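Local coordinates for suppressor protein MPT5 (Saccharomyces cerevisiae, PDB 5BZ1) that binds sequence elements in the 3'-UTRs of target mRNAs through its Pumilio repeats and so regulates gene expression after transcription, at residues L69-T74 with L102-D107; K197-I202 with D229-A234; I218-L223 with V257-K262. All blocks are in the same frame, centred on the assembly; numbering follows the deposited sequence.

Interaction 1. Residues L69-T74 with L102-D107. With nucleotides of chain B.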
loop_
_atom_site.group_PDB
_atom_site.type_symbol
_atom_site.label_atom_id
_atom_site.label_comp_id
_atom_site.label_asym_id
_atom_site.label_seq_id
_atom_site.Cartn_x
_atom_site.Cartn_y
_atom_site.Cartn_z
ATOM N N LEU A 69 24.606 -13.496 13.380
ATOM C CA LEU A 69 25.357 -12.587 14.234
ATOM C C LEU A 69 24.454 -11.512 14.848
ATOM O O LEU A 69 24.653 -11.113 15.998
ATOM C CB LEU A 69 26.478 -11.948 13.415
ATOM C CG LEU A 69 27.899 -11.876 13.970
ATOM C CD1 LEU A 69 28.149 -12.942 15.024
ATOM C CD2 LEU A 69 28.897 -12.011 12.827
ATOM N N CYS A 70 23.453 -11.062 14.089
ATOM C CA CYS A 70 22.502 -10.059 14.575
ATOM C C CYS A 70 21.763 -10.480 15.845
ATOM O O CYS A 70 21.271 -9.633 16.593
ATOM C CB CYS A 70 21.485 -9.703 13.486
ATOM S SG CYS A 70 22.155 -8.671 12.168
ATOM N N ASP A 71 21.687 -11.785 16.090
ATOM C CA ASP A 71 21.010 -12.298 17.276
ATOM C C ASP A 71 21.921 -12.312 18.509
ATOM O O ASP A 71 21.459 -12.581 19.616
ATOM C CB ASP A 71 20.466 -13.707 17.016
ATOM C CG ASP A 71 19.259 -13.710 16.093
ATOM O OD1 ASP A 71 18.526 -12.699 16.066
ATOM O OD2 ASP A 71 19.040 -14.731 15.405
ATOM N N TYR A 72 23.204 -12.010 18.319
ATOM C CA TYR A 72 24.188 -12.167 19.393
ATOM C C TYR A 72 25.073 -10.941 19.649
ATOM O O TYR A 72 25.646 -10.806 20.730
ATOM C CB TYR A 72 25.070 -13.392 19.125
ATOM C CG TYR A 72 24.302 -14.689 19.011
ATOM C CD1 TYR A 72 23.962 -15.414 20.143
ATOM C CD2 TYR A 72 23.921 -15.189 17.774
ATOM C CE1 TYR A 72 23.263 -16.602 20.047
ATOM C CE2 TYR A 72 23.219 -16.377 17.671
ATOM C CZ TYR A 72 22.895 -17.076 18.811
ATOM O OH TYR A 72 22.199 -18.257 18.716
ATOM N N LEU A 73 25.188 -10.059 18.657
ATOM C CA LEU A 73 26.046 -8.875 18.764
ATOM C C LEU A 73 25.661 -7.967 19.934
ATOM O O LEU A 73 24.478 -7.793 20.233
ATOM C CB LEU A 73 26.013 -8.056 17.466
ATOM C CG LEU A 73 26.633 -8.649 16.199
ATOM C CD1 LEU A 73 26.502 -7.685 15.024
ATOM C CD2 LEU A 73 28.088 -9.010 16.428
ATOM N N THR A 74 26.664 -7.397 20.600
ATOM C CA THR A 74 26.425 -6.362 21.600
ATOM C C THR A 74 25.925 -5.121 20.876
ATOM O O THR A 74 26.049 -5.024 19.658
ATOM C CB THR A 74 27.712 -5.989 22.351
ATOM O OG1 THR A 74 28.651 -5.415 21.433
ATOM C CG2 THR A 74 28.336 -7.216 23.017
ATOM N N LEU A 102 20.113 -7.013 5.325
ATOM C CA LEU A 102 19.656 -5.701 5.777
ATOM C C LEU A 102 18.303 -5.761 6.490
ATOM O O LEU A 102 18.085 -5.046 7.476
ATOM C CB LEU A 102 19.623 -4.709 4.609
ATOM C CG LEU A 102 19.386 -3.246 4.978
ATOM C CD1 LEU A 102 20.292 -2.858 6.129
ATOM C CD2 LEU A 102 19.639 -2.339 3.785
ATOM N N GLN A 103 17.402 -6.612 6.001
ATOM C CA GLN A 103 16.117 -6.824 6.663
ATOM C C GLN A 103 16.329 -7.300 8.099
ATOM O O GLN A 103 15.660 -6.835 9.023
ATOM C CB GLN A 103 15.275 -7.855 5.905
ATOM C CG GLN A 103 14.660 -7.366 4.599
ATOM C CD GLN A 103 14.066 -8.502 3.789
ATOM O OE1 GLN A 103 13.184 -9.221 4.261
ATOM N NE2 GLN A 103 14.555 -8.677 2.563
ATOM N N LYS A 104 17.264 -8.230 8.278
ATOM C CA LYS A 104 17.566 -8.769 9.602
ATOM C C LYS A 104 18.178 -7.698 10.504
ATOM O O LYS A 104 17.828 -7.590 11.681
ATOM C CB LYS A 104 18.514 -9.968 9.495
ATOM C CG LYS A 104 18.768 -10.672 10.824
ATOM C CD LYS A 104 17.459 -11.130 11.463
ATOM C CE LYS A 104 17.684 -11.775 12.829
ATOM N NZ LYS A 104 18.343 -13.103 12.734
ATOM N N ILE A 105 19.089 -6.907 9.941
ATOM C CA ILE A 105 19.734 -5.825 10.680
ATOM C C ILE A 105 18.705 -4.814 11.188
ATOM O O ILE A 105 18.691 -4.475 12.374
ATOM C CB ILE A 105 20.803 -5.119 9.823
ATOM C CG1 ILE A 105 21.997 -6.053 9.598
ATOM C CG2 ILE A 105 21.268 -3.830 10.486
ATOM C CD1 ILE A 105 23.032 -5.515 8.624
ATOM N N ILE A 106 17.848 -4.339 10.286
ATOM C CA ILE A 106 16.760 -3.436 10.652
ATOM C C ILE A 106 15.867 -4.068 11.715
ATOM O O ILE A 106 15.457 -3.408 12.671
ATOM C CB ILE A 106 15.899 -3.066 9.419
ATOM C CG1 ILE A 106 16.704 -2.212 8.441
ATOM C CG2 ILE A 106 14.627 -2.327 9.833
ATOM C CD1 ILE A 106 16.086 -2.122 7.060
ATOM N N ASP A 107 15.575 -5.355 11.547
ATOM C CA ASP A 107 14.654 -6.061 12.434
ATOM C C ASP A 107 15.187 -6.188 13.860
ATOM O O ASP A 107 14.414 -6.397 14.799
ATOM C CB ASP A 107 14.348 -7.450 11.875
ATOM C CG ASP A 107 13.080 -8.046 12.451
ATOM O OD1 ASP A 107 12.039 -7.355 12.452
ATOM O OD2 ASP A 107 13.122 -9.209 12.904
ATOM P P U B 7 9.768 -14.076 -6.296
ATOM O OP1 U B 7 10.996 -13.740 -7.069
ATOM O OP2 U B 7 8.834 -15.095 -6.845
ATOM O "O5'" U B 7 10.213 -14.521 -4.827
ATOM C "C5'" U B 7 10.893 -15.755 -4.601
ATOM C "C4'" U B 7 10.697 -16.267 -3.191
ATOM O "O4'" U B 7 11.630 -15.601 -2.294
ATOM C "C3'" U B 7 9.303 -16.049 -2.596
ATOM O "O3'" U B 7 8.983 -17.139 -1.724
ATOM C "C2'" U B 7 9.499 -14.785 -1.763
ATOM O "O2'" U B 7 8.560 -14.606 -0.725
ATOM C "C1'" U B 7 10.913 -15.003 -1.231
ATOM N N1 U B 7 11.617 -13.781 -0.813
ATOM C C2 U B 7 11.713 -13.536 0.549
ATOM O O2 U B 7 11.224 -14.273 1.390
ATOM N N3 U B 7 12.389 -12.392 0.900
ATOM C C4 U B 7 12.981 -11.490 0.039
ATOM O O4 U B 7 13.557 -10.507 0.512
ATOM C C5 U B 7 12.848 -11.819 -1.354
ATOM C C6 U B 7 12.191 -12.927 -1.728
#
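Cys-70 and Asp-71 meet Lys-104 on helix 98-107, and Cys-70 also touches Ile-105. Cys-70 is buried: its SG rests 3.7 Å from CG1 of Ile-105, and its CB is 3.9 Å from CG of Lys-104, making an apolar footing for the start of the lysine chain. Farther out, Asp-71 and Lys-104 cross at about a right angle and form a salt bridge. NZ of Lys-104 is 3.2 Å from OD2 of Asp-71 and 3.4 Å from OD1, so the ammonium straddles both carboxylate oxygens; as hydrogen bonds both are weak. The stronger polar partner of that NZ is the backbone O of Gln-67 on helix 62-69, so the lysine joins that helix and the loop that follows it. Its route there is bent: CG stands opposite the backbone N (chi1 -174°) and lies on Cys-70, and turns at chi2 and chi4 then carry NZ round to the carboxylate.

The contact joins Pumilio repeats 2 and 3 of the PUM-HD, an array of helical repeats whose RNA-reading helices stand side by side. On helix 98-107 the residue just before the lysine faces the RNA: NE2 of Gln-103 donates to O4 of U7 of chain B at 2.9 Å, with an N-H...O angle of 165°. Thr-99 OG1, one turn earlier, also bonds to this NE2 and probably helps to set the amide. In the loop, Lys-78 NZ hydrogen-bonds the carbonyl O of Cys-70.

Interaction 2. Residues K197-I202 with D229-A234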
loop_
_atom_site.group_PDB
_atom_site.type_symbol
_atom_site.label_atom_id
_atom_site.label_comp_id
_atom_site.label_asym_id
_atom_site.label_seq_id
_atom_site.Cartn_x
_atom_site.Cartn_y
_atom_site.Cartn_z
ATOM N N LYS A 197 0.177 14.867 1.945
ATOM C CA LYS A 197 1.184 15.205 0.941
ATOM C C LYS A 197 1.156 14.235 -0.237
ATOM O O LYS A 197 1.304 14.639 -1.391
ATOM C CB LYS A 197 2.581 15.252 1.572
ATOM C CG LYS A 197 2.856 16.533 2.356
ATOM C CD LYS A 197 3.996 16.359 3.352
ATOM C CE LYS A 197 5.301 15.985 2.671
ATOM N NZ LYS A 197 5.818 17.069 1.795
ATOM N N ILE A 198 0.951 12.957 0.062
ATOM C CA ILE A 198 0.883 11.924 -0.967
ATOM C C ILE A 198 -0.424 12.019 -1.753
ATOM O O ILE A 198 -0.440 11.851 -2.974
ATOM C CB ILE A 198 1.042 10.520 -0.350
ATOM C CG1 ILE A 198 2.391 10.411 0.364
ATOM C CG2 ILE A 198 0.915 9.439 -1.410
ATOM C CD1 ILE A 198 2.640 9.065 1.026
ATOM N N SER A 199 -1.517 12.298 -1.047
ATOM C CA SER A 199 -2.830 12.425 -1.671
ATOM C C SER A 199 -2.905 13.591 -2.656
ATOM O O SER A 199 -3.558 13.485 -3.697
ATOM C CB SER A 199 -3.907 12.574 -0.603
ATOM O OG SER A 199 -5.124 13.018 -1.170
ATOM N N VAL A 200 -2.247 14.699 -2.321
ATOM C CA VAL A 200 -2.158 15.838 -3.227
ATOM C C VAL A 200 -1.581 15.394 -4.569
ATOM O O VAL A 200 -2.107 15.733 -5.628
ATOM C CB VAL A 200 -1.302 16.974 -2.630
ATOM C CG1 VAL A 200 -0.936 17.995 -3.697
ATOM C CG2 VAL A 200 -2.036 17.652 -1.480
ATOM N N LYS A 201 -0.511 14.609 -4.516
ATOM C CA LYS A 201 0.124 14.107 -5.726
ATOM C C LYS A 201 -0.751 13.071 -6.446
ATOM O O LYS A 201 -0.818 13.050 -7.680
ATOM C CB LYS A 201 1.502 13.530 -5.396
ATOM C CG LYS A 201 2.629 14.117 -6.234
ATOM C CD LYS A 201 2.735 15.631 -6.080
ATOM C CE LYS A 201 3.688 16.224 -7.112
ATOM N NZ LYS A 201 3.860 17.691 -6.936
ATOM N N ILE A 202 -1.431 12.227 -5.672
ATOM C CA ILE A 202 -2.343 11.230 -6.232
ATOM C C ILE A 202 -3.493 11.896 -6.999
ATOM O O ILE A 202 -3.845 11.470 -8.103
ATOM C CB ILE A 202 -2.896 10.294 -5.133
ATOM C CG1 ILE A 202 -1.843 9.252 -4.743
ATOM C CG2 ILE A 202 -4.163 9.595 -5.596
ATOM C CD1 ILE A 202 -2.212 8.422 -3.521
ATOM N N ASP A 229 -12.163 11.820 4.246
ATOM C CA ASP A 229 -13.522 12.050 3.752
ATOM C C ASP A 229 -13.845 13.523 3.477
ATOM O O ASP A 229 -14.489 13.846 2.477
ATOM C CB ASP A 229 -14.551 11.482 4.739
ATOM C CG ASP A 229 -14.578 9.960 4.754
ATOM O OD1 ASP A 229 -13.700 9.337 4.122
ATOM O OD2 ASP A 229 -15.472 9.387 5.414
ATOM N N PHE A 230 -13.382 14.409 4.356
ATOM C CA PHE A 230 -13.762 15.825 4.308
ATOM C C PHE A 230 -13.344 16.557 3.026
ATOM O O PHE A 230 -13.908 17.601 2.700
ATOM C CB PHE A 230 -13.253 16.572 5.551
ATOM C CG PHE A 230 -11.782 16.883 5.520
ATOM C CD1 PHE A 230 -11.338 18.154 5.176
ATOM C CD2 PHE A 230 -10.842 15.909 5.835
ATOM C CE1 PHE A 230 -9.985 18.451 5.146
ATOM C CE2 PHE A 230 -9.486 16.196 5.806
ATOM C CZ PHE A 230 -9.057 17.469 5.459
ATOM N N TYR A 231 -12.368 16.011 2.301
ATOM C CA TYR A 231 -11.922 16.627 1.051
ATOM C C TYR A 231 -11.907 15.664 -0.140
ATOM O O TYR A 231 -12.183 16.071 -1.267
ATOM C CB TYR A 231 -10.538 17.263 1.217
ATOM C CG TYR A 231 -9.399 16.275 1.150
ATOM C CD1 TYR A 231 -8.667 16.102 -0.019
ATOM C CD2 TYR A 231 -9.054 15.516 2.256
ATOM C CE1 TYR A 231 -7.631 15.201 -0.080
ATOM C CE2 TYR A 231 -8.022 14.618 2.205
ATOM C CZ TYR A 231 -7.315 14.462 1.039
ATOM O OH TYR A 231 -6.289 13.558 1.007
ATOM N N LEU A 232 -11.578 14.397 0.109
ATOM C CA LEU A 232 -11.328 13.444 -0.973
ATOM C C LEU A 232 -12.545 13.176 -1.863
ATOM O O LEU A 232 -12.408 13.068 -3.081
ATOM C CB LEU A 232 -10.768 12.125 -0.427
ATOM C CG LEU A 232 -10.262 11.152 -1.495
ATOM C CD1 LEU A 232 -9.165 11.798 -2.331
ATOM C CD2 LEU A 232 -9.762 9.861 -0.874
ATOM N N LEU A 233 -13.722 13.067 -1.254
ATOM C CA LEU A 233 -14.956 12.813 -1.997
ATOM C C LEU A 233 -15.223 13.898 -3.040
ATOM O O LEU A 233 -15.305 13.616 -4.235
ATOM C CB LEU A 233 -16.143 12.699 -1.040
ATOM C CG LEU A 233 -16.172 11.476 -0.126
ATOM C CD1 LEU A 233 -17.129 11.698 1.034
ATOM C CD2 LEU A 233 -16.575 10.244 -0.912
ATOM N N ALA A 234 -15.352 15.137 -2.579
ATOM C CA ALA A 234 -15.570 16.269 -3.473
ATOM C C ALA A 234 -14.421 16.441 -4.468
ATOM O O ALA A 234 -14.650 16.709 -5.646
ATOM C CB ALA A 234 -15.771 17.539 -2.670
#
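Ser-199 and Tyr-231 meet hydroxyl to hydroxyl, and this is the one polar link between the two segments. OG of Ser-199 is 2.5 Å from OH of Tyr-231, a short hydrogen bond whose direction is not fixed, since either group could donate. The serine oxygen lies at the edge of the phenol, in the ring plane, and 3.4 Å from CZ of Tyr-231. Two torsions bring the groups together: OG of Ser-199 is trans to its backbone N (chi1 166°), while CG of Tyr-231 sits between its backbone N and carbonyl carbon (chi1 80°), sending the ring across to helix 192-204.

In the Pumilio array, 197-202 straddles the boundary of repeats 5 and 6, and 229-234 lies in repeat 6. With CA atoms no closer than 8.6 Å, at Ser-199 and Leu-232, the tyrosine does the bridging. A phenylalanine in its place would probably leave OG of Ser-199 without this hydroxyl mate, and 197-202 and 229-234 without their polar link.

Beyond the hydroxyl pair the segments barely touch: CD1 of Leu-232 lies 4.4 Å from OG of Ser-199. Within 229-234, CB of Leu-232 lies over the centre of one Tyr-231 face, 4.3 Å above its plane.

Interaction 3. Residues I218-L223 with V257-K262. With nucleotides of chain B.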
loop_
_atom_site.group_PDB
_atom_site.type_symbol
_atom_site.label_atom_id
_atom_site.label_comp_id
_atom_site.label_asym_id
_atom_site.label_seq_id
_atom_site.Cartn_x
_atom_site.Cartn_y
_atom_site.Cartn_z
ATOM N N ILE A 218 -4.845 1.901 -5.486
ATOM C CA ILE A 218 -4.391 3.018 -4.669
ATOM C C ILE A 218 -5.527 4.015 -4.396
ATOM O O ILE A 218 -5.704 4.476 -3.265
ATOM C CB ILE A 218 -3.192 3.737 -5.323
ATOM C CG1 ILE A 218 -1.982 2.805 -5.393
ATOM C CG2 ILE A 218 -2.837 4.995 -4.557
ATOM C CD1 ILE A 218 -1.604 2.188 -4.050
ATOM N N ILE A 219 -6.295 4.346 -5.431
ATOM C CA ILE A 219 -7.442 5.229 -5.258
ATOM C C ILE A 219 -8.433 4.611 -4.272
ATOM O O ILE A 219 -8.946 5.288 -3.374
ATOM C CB ILE A 219 -8.179 5.505 -6.585
ATOM C CG1 ILE A 219 -7.204 5.954 -7.672
ATOM C CG2 ILE A 219 -9.271 6.548 -6.370
ATOM C CD1 ILE A 219 -6.325 7.122 -7.259
ATOM N N GLN A 220 -8.701 3.322 -4.452
ATOM C CA GLN A 220 -9.601 2.596 -3.568
ATOM C C GLN A 220 -9.090 2.582 -2.125
ATOM O O GLN A 220 -9.877 2.665 -1.184
ATOM C CB GLN A 220 -9.818 1.169 -4.080
ATOM C CG GLN A 220 -10.597 1.083 -5.389
ATOM C CD GLN A 220 -10.947 -0.344 -5.767
ATOM O OE1 GLN A 220 -11.792 -0.975 -5.133
ATOM N NE2 GLN A 220 -10.294 -0.861 -6.805
ATOM N N PHE A 221 -7.775 2.488 -1.955
ATOM C CA PHE A 221 -7.187 2.489 -0.618
ATOM C C PHE A 221 -7.428 3.823 0.089
ATOM O O PHE A 221 -7.755 3.849 1.275
ATOM C CB PHE A 221 -5.689 2.175 -0.666
ATOM C CG PHE A 221 -5.108 1.812 0.674
ATOM C CD1 PHE A 221 -5.063 0.487 1.084
ATOM C CD2 PHE A 221 -4.631 2.794 1.532
ATOM C CE1 PHE A 221 -4.541 0.143 2.326
ATOM C CE2 PHE A 221 -4.107 2.459 2.777
ATOM C CZ PHE A 221 -4.063 1.130 3.172
ATOM N N LEU A 222 -7.266 4.925 -0.642
ATOM C CA LEU A 222 -7.559 6.253 -0.104
ATOM C C LEU A 222 -9.013 6.361 0.347
ATOM O O LEU A 222 -9.309 6.967 1.376
ATOM C CB LEU A 222 -7.270 7.339 -1.139
ATOM C CG LEU A 222 -5.822 7.722 -1.426
ATOM C CD1 LEU A 222 -5.766 9.025 -2.213
ATOM C CD2 LEU A 222 -5.037 7.842 -0.131
ATOM N N LEU A 223 -9.915 5.763 -0.427
ATOM C CA LEU A 223 -11.346 5.853 -0.154
ATOM C C LEU A 223 -11.742 5.130 1.141
ATOM O O LEU A 223 -12.843 5.329 1.658
ATOM C CB LEU A 223 -12.154 5.330 -1.349
ATOM C CG LEU A 223 -12.199 6.235 -2.581
ATOM C CD1 LEU A 223 -12.858 5.540 -3.771
ATOM C CD2 LEU A 223 -12.932 7.524 -2.257
ATOM N N VAL A 257 -15.257 3.396 -9.245
ATOM C CA VAL A 257 -16.586 4.004 -9.263
ATOM C C VAL A 257 -17.525 3.313 -8.272
ATOM O O VAL A 257 -18.214 3.978 -7.497
ATOM C CB VAL A 257 -17.206 3.969 -10.671
ATOM C CG1 VAL A 257 -18.623 4.517 -10.648
ATOM C CG2 VAL A 257 -16.354 4.767 -11.639
ATOM N N GLU A 258 -17.542 1.982 -8.298
ATOM C CA GLU A 258 -18.365 1.202 -7.375
ATOM C C GLU A 258 -18.008 1.480 -5.915
ATOM O O GLU A 258 -18.888 1.672 -5.075
ATOM C CB GLU A 258 -18.214 -0.294 -7.649
ATOM C CG GLU A 258 -18.762 -0.761 -8.985
ATOM C CD GLU A 258 -18.760 -2.274 -9.103
ATOM O OE1 GLU A 258 -17.742 -2.834 -9.559
ATOM O OE2 GLU A 258 -19.777 -2.901 -8.735
ATOM N N LYS A 259 -16.715 1.485 -5.611
ATOM C CA LYS A 259 -16.276 1.736 -4.246
ATOM C C LYS A 259 -16.676 3.143 -3.809
ATOM O O LYS A 259 -17.057 3.358 -2.661
ATOM C CB LYS A 259 -14.767 1.550 -4.108
ATOM C CG LYS A 259 -14.290 1.671 -2.669
ATOM C CD LYS A 259 -12.902 1.108 -2.494
ATOM C CE LYS A 259 -12.548 0.961 -1.022
ATOM N NZ LYS A 259 -13.263 -0.169 -0.367
ATOM N N PHE A 260 -16.599 4.091 -4.739
ATOM C CA PHE A 260 -16.973 5.473 -4.470
ATOM C C PHE A 260 -18.462 5.562 -4.133
ATOM O O PHE A 260 -18.855 6.209 -3.159
ATOM C CB PHE A 260 -16.636 6.348 -5.680
ATOM C CG PHE A 260 -16.883 7.817 -5.462
ATOM C CD1 PHE A 260 -16.010 8.573 -4.693
ATOM C CD2 PHE A 260 -17.978 8.445 -6.042
ATOM C CE1 PHE A 260 -16.231 9.929 -4.492
ATOM C CE2 PHE A 260 -18.205 9.800 -5.849
ATOM C CZ PHE A 260 -17.331 10.541 -5.071
ATOM N N ILE A 261 -19.284 4.898 -4.942
ATOM C CA ILE A 261 -20.730 4.892 -4.742
ATOM C C ILE A 261 -21.120 4.236 -3.415
ATOM O O ILE A 261 -21.925 4.790 -2.660
ATOM C CB ILE A 261 -21.451 4.212 -5.920
ATOM C CG1 ILE A 261 -21.340 5.083 -7.174
ATOM C CG2 ILE A 261 -22.920 3.956 -5.591
ATOM C CD1 ILE A 261 -21.851 4.417 -8.443
ATOM N N LYS A 262 -20.557 3.062 -3.137
ATOM C CA LYS A 262 -20.799 2.376 -1.868
ATOM C C LYS A 262 -20.392 3.245 -0.678
ATOM O O LYS A 262 -21.044 3.226 0.365
ATOM C CB LYS A 262 -20.055 1.038 -1.818
ATOM C CG LYS A 262 -20.626 -0.044 -2.732
ATOM C CD LYS A 262 -19.917 -1.378 -2.508
ATOM C CE LYS A 262 -19.402 -1.959 -3.817
ATOM N NZ LYS A 262 -18.644 -3.227 -3.607
ATOM P P G B 2 -16.564 -12.843 -15.175
ATOM O OP1 G B 2 -15.422 -13.735 -15.479
ATOM O OP2 G B 2 -17.388 -13.075 -13.961
ATOM O "O5'" G B 2 -16.014 -11.354 -15.107
ATOM C "C5'" G B 2 -15.446 -10.734 -16.249
ATOM C "C4'" G B 2 -14.741 -9.462 -15.871
ATOM O "O4'" G B 2 -15.703 -8.501 -15.377
ATOM C "C3'" G B 2 -13.733 -9.586 -14.744
ATOM O "O3'" G B 2 -12.486 -10.096 -15.181
ATOM C "C2'" G B 2 -13.666 -8.166 -14.197
ATOM O "O2'" G B 2 -12.818 -7.351 -14.994
ATOM C "C1'" G B 2 -15.112 -7.696 -14.381
ATOM N N9 G B 2 -15.904 -7.821 -13.141
ATOM C C8 G B 2 -16.381 -8.962 -12.538
ATOM N N7 G B 2 -17.043 -8.708 -11.440
ATOM C C5 G B 2 -17.001 -7.327 -11.304
ATOM C C6 G B 2 -17.543 -6.474 -10.307
ATOM O O6 G B 2 -18.198 -6.773 -9.305
ATOM N N1 G B 2 -17.258 -5.140 -10.574
ATOM C C2 G B 2 -16.543 -4.690 -11.657
ATOM N N2 G B 2 -16.368 -3.365 -11.748
ATOM N N3 G B 2 -16.031 -5.472 -12.589
ATOM C C4 G B 2 -16.296 -6.770 -12.349
ATOM P P U B 3 -11.457 -10.742 -14.124
ATOM O OP1 U B 3 -10.275 -11.218 -14.889
ATOM O OP2 U B 3 -12.190 -11.714 -13.270
ATOM O "O5'" U B 3 -11.025 -9.500 -13.220
ATOM C "C5'" U B 3 -10.066 -9.637 -12.185
ATOM C "C4'" U B 3 -8.958 -8.628 -12.340
ATOM O "O4'" U B 3 -9.495 -7.280 -12.346
ATOM C "C3'" U B 3 -7.911 -8.606 -11.240
ATOM O "O3'" U B 3 -6.957 -9.640 -11.402
ATOM C "C2'" U B 3 -7.322 -7.205 -11.369
ATOM O "O2'" U B 3 -6.362 -7.158 -12.415
ATOM C "C1'" U B 3 -8.549 -6.387 -11.797
ATOM N N1 U B 3 -9.171 -5.663 -10.666
ATOM C C2 U B 3 -8.635 -4.425 -10.339
ATOM O O2 U B 3 -7.689 -3.933 -10.932
ATOM N N3 U B 3 -9.238 -3.787 -9.283
ATOM C C4 U B 3 -10.305 -4.253 -8.540
ATOM O O4 U B 3 -10.737 -3.561 -7.613
ATOM C C5 U B 3 -10.806 -5.537 -8.945
ATOM C C6 U B 3 -10.240 -6.190 -9.972
#
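Lys-259 lies against Gln-220 and Leu-223, and these three account for most of the surface buried between two nearly parallel helices, whose segment axes make an angle of 9° and approach to 9.9 Å. The lysine works chiefly through its methylenes. CD packs 3.5 Å from CB of Gln-220, CE lies 3.2 Å from the backbone O of Gln-220, and CG is 4.3 Å from CD1 of Leu-223. With CG trans to the backbone N, the chain runs extended and bends only at chi4 (73°), taking NZ to a salt bridge with Asp-224, the residue after Leu-223. Leu-223 meets Phe-260 as well: its CD2 comes to the edge of the Phe-260 ring, near the ring plane, 4.1 Å from CD1.

Gln-220 has a second role. Its extended chain puts NE2 2.9 Å from O4 of U3 of chain B, in an almost straight bond (177°), while on the adjacent helix Glu-258 OE1 takes both N1 and N2 of G2 of chain B at 2.6 Å; its OE2 is held by Thr-324. Successive Pumilio repeats, 6 and 7, thus read successive bases. The lysine's methylenes pack on Gln-220 while its charge is paired with Asp-224, which probably helps to hold the amide toward U3.

All three contacts lie in the PUM-HD and join neighbouring parts of its repeat array. Interactions 2 and 3 share one region, with centres about 12 Å apart: Leu-232 CD2 packs 3.6 Å from Leu-222 CB, and Leu-233 CD2 lies 3.6 Å from Phe-260 CE1, while Ile-202 reaches Ile-218 and Ile-219. Their segments alternate along the chain. Interaction 1 stands apart, its centre about 39 Å from that of interaction 2 and about 40 Å from that of interaction 3. The segments of interactions 1 and 3 carry base-reading residues, contacting U7 and then G2 and U3 of chain B, whereas interaction 2 stays about 13 Å from the RNA at its nearest atoms.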